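Local coordinates for uncharacterized protein (Bordetella bronchiseptica RB50, PDB 3BE3) that is of unknown function but belongs to the DUF1653 family of the SH3 clan and forms a small, mostly beta-sheet subunit of a two-chain assembly, at residues M5-G11 with A23-A27. Residues are numbered along the deposited sequence.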
loop_
_atom_site.group_PDB
_atom_site.type_symbol
_atom_site.label_atom_id
_atom_site.label_comp_id
_atom_site.label_asym_id
_atom_site.label_seq_id
_atom_site.Cartn_x
_atom_site.Cartn_y
_atom_site.Cartn_z
HETATM N N MSE B 5 -9.306 10.798 7.196
HETATM C CA MSE B 5 -9.466 10.101 5.921
HETATM C C MSE B 5 -10.163 10.965 4.871
HETATM O O MSE B 5 -9.667 11.136 3.752
HETATM C CB MSE B 5 -10.282 8.819 6.116
HETATM C CG MSE B 5 -9.511 7.651 6.693
HETATM SE SE MSE B 5 -10.670 6.129 7.003
HETATM C CE MSE B 5 -11.232 5.785 5.186
ATOM N N GLN B 6 -11.317 11.509 5.240
ATOM C CA GLN B 6 -12.097 12.337 4.334
ATOM C C GLN B 6 -11.327 13.532 3.776
ATOM O O GLN B 6 -11.590 13.965 2.653
ATOM C CB GLN B 6 -13.374 12.819 5.030
ATOM C CG GLN B 6 -14.330 13.541 4.092
ATOM C CD GLN B 6 -15.718 13.754 4.677
ATOM O OE1 GLN B 6 -16.597 14.320 4.020
ATOM N NE2 GLN B 6 -15.925 13.300 5.910
ATOM N N ASP B 7 -10.383 14.069 4.546
ATOM C CA ASP B 7 -9.613 15.221 4.083
ATOM C C ASP B 7 -8.334 14.839 3.343
ATOM O O ASP B 7 -7.662 15.695 2.772
ATOM C CB ASP B 7 -9.272 16.150 5.257
ATOM C CG ASP B 7 -10.511 16.781 5.887
ATOM O OD1 ASP B 7 -11.384 17.274 5.135
ATOM O OD2 ASP B 7 -10.610 16.791 7.133
ATOM N N PHE B 8 -7.989 13.559 3.339
ATOM C CA PHE B 8 -6.777 13.147 2.641
ATOM C C PHE B 8 -6.936 13.292 1.135
ATOM O O PHE B 8 -7.965 12.929 0.564
ATOM C CB PHE B 8 -6.416 11.687 2.937
ATOM C CG PHE B 8 -5.132 11.235 2.268
ATOM C CD1 PHE B 8 -3.898 11.664 2.745
ATOM C CD2 PHE B 8 -5.158 10.427 1.130
ATOM C CE1 PHE B 8 -2.709 11.315 2.101
ATOM C CE2 PHE B 8 -3.971 10.072 0.476
ATOM C CZ PHE B 8 -2.744 10.517 0.964
ATOM N N ARG B 9 -5.908 13.831 0.493
ATOM C CA ARG B 9 -5.925 13.987 -0.953
ATOM C C ARG B 9 -4.733 13.257 -1.552
ATOM O O ARG B 9 -3.588 13.628 -1.309
ATOM C CB ARG B 9 -5.861 15.465 -1.350
ATOM C CG ARG B 9 -7.154 16.231 -1.147
ATOM C CD ARG B 9 -7.159 17.562 -1.907
ATOM N NE ARG B 9 -7.051 17.382 -3.353
ATOM C CZ ARG B 9 -7.107 18.375 -4.241
ATOM N NH1 ARG B 9 -7.270 19.628 -3.838
ATOM N NH2 ARG B 9 -6.997 18.117 -5.535
ATOM N N PRO B 10 -4.986 12.194 -2.334
ATOM C CA PRO B 10 -3.857 11.476 -2.932
ATOM C C PRO B 10 -3.229 12.384 -3.979
ATOM O O PRO B 10 -3.903 13.251 -4.538
ATOM C CB PRO B 10 -4.505 10.247 -3.564
ATOM C CG PRO B 10 -5.726 10.033 -2.740
ATOM C CD PRO B 10 -6.242 11.463 -2.554
ATOM N N GLY B 11 -1.943 12.184 -4.234
ATOM C CA GLY B 11 -1.246 13.013 -5.204
ATOM C C GLY B 11 0.213 13.151 -4.826
ATOM O O GLY B 11 0.738 12.346 -4.063
ATOM N N ALA B 23 1.492 9.741 -3.550
ATOM C CA ALA B 23 0.568 8.993 -2.711
ATOM C C ALA B 23 -0.533 8.507 -3.650
ATOM O O ALA B 23 -1.217 9.313 -4.283
ATOM C CB ALA B 23 -0.014 9.897 -1.608
ATOM N N LEU B 24 -0.685 7.187 -3.751
ATOM C CA LEU B 24 -1.686 6.579 -4.626
ATOM C C LEU B 24 -3.072 6.517 -3.996
ATOM O O LEU B 24 -4.085 6.475 -4.695
ATOM C CB LEU B 24 -1.248 5.161 -5.012
ATOM C CG LEU B 24 -0.024 5.024 -5.924
ATOM C CD1 LEU B 24 0.356 3.553 -6.029
ATOM C CD2 LEU B 24 -0.317 5.627 -7.295
ATOM N N GLY B 25 -3.115 6.492 -2.670
ATOM C CA GLY B 25 -4.392 6.444 -1.978
ATOM C C GLY B 25 -4.272 5.856 -0.585
ATOM O O GLY B 25 -3.170 5.563 -0.113
ATOM N N LEU B 26 -5.408 5.687 0.084
ATOM C CA LEU B 26 -5.433 5.120 1.425
ATOM C C LEU B 26 -5.661 3.614 1.319
ATOM O O LEU B 26 -6.257 3.127 0.358
ATOM C CB LEU B 26 -6.562 5.738 2.256
ATOM C CG LEU B 26 -6.488 7.230 2.574
ATOM C CD1 LEU B 26 -7.737 7.644 3.336
ATOM C CD2 LEU B 26 -5.226 7.513 3.402
ATOM N N ALA B 27 -5.177 2.884 2.312
ATOM C CA ALA B 27 -5.343 1.443 2.343
ATOM C C ALA B 27 -5.472 0.957 3.779
ATOM O O ALA B 27 -5.046 1.622 4.719
ATOM C CB ALA B 27 -4.162 0.762 1.663
#
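Residues 5-11, the lead-in to strand 11-15, dock on residues 23-27 of the adjacent antiparallel strand 20-29, an example of a segment that packs side chains on a strand before joining it in a sheet. The lead-in starts with a short 3-10 turn, in which Phe8 N bonds to Met5 O. Within these two segments the one bridge is Gly11 with Ala23, a hydrogen-bonded pair where strand 11-15 begins: Ala23 N donates to Gly11 O at 2.8 Å, while the return bond from Gly11 N to Ala23 O, at 3.0 Å and 130°, is weak. Before Gly11 the backbones diverge, and side chains fill the widening gap. Pro10 lies against the strand backbone, its CB 3.5 Å from Ala23 O and its CG 3.9 Å from Gly25 CA. The backbone angles of Gly25 would jam a CB against the preceding carbonyl oxygen, so the lack of a side chain permits this conformation. Leu26 CD2 sits over one face of Phe8, 4.0 Å from the Phe8 ring centroid, in a CH-pi contact, and Ala23 CB meets the ring edge 3.8 Å from Phe8 CZ. Met5, a selenomethionine, extends the apolar row, with CG 3.8 Å from Leu26 CD1. Leu55 of helix 55-58 touches Met5, Phe8 and Leu26, and Leu48 of the second subunit packs on Met5 and Leu26, placing this end at the subunit interface. The antiparallel sheet is consistent with an SH3-like small beta fold. Two directional backbone bonds set the register at Gly11, while Met5, Phe8 and Pro10 extend the contact by non-directional, mostly apolar packing.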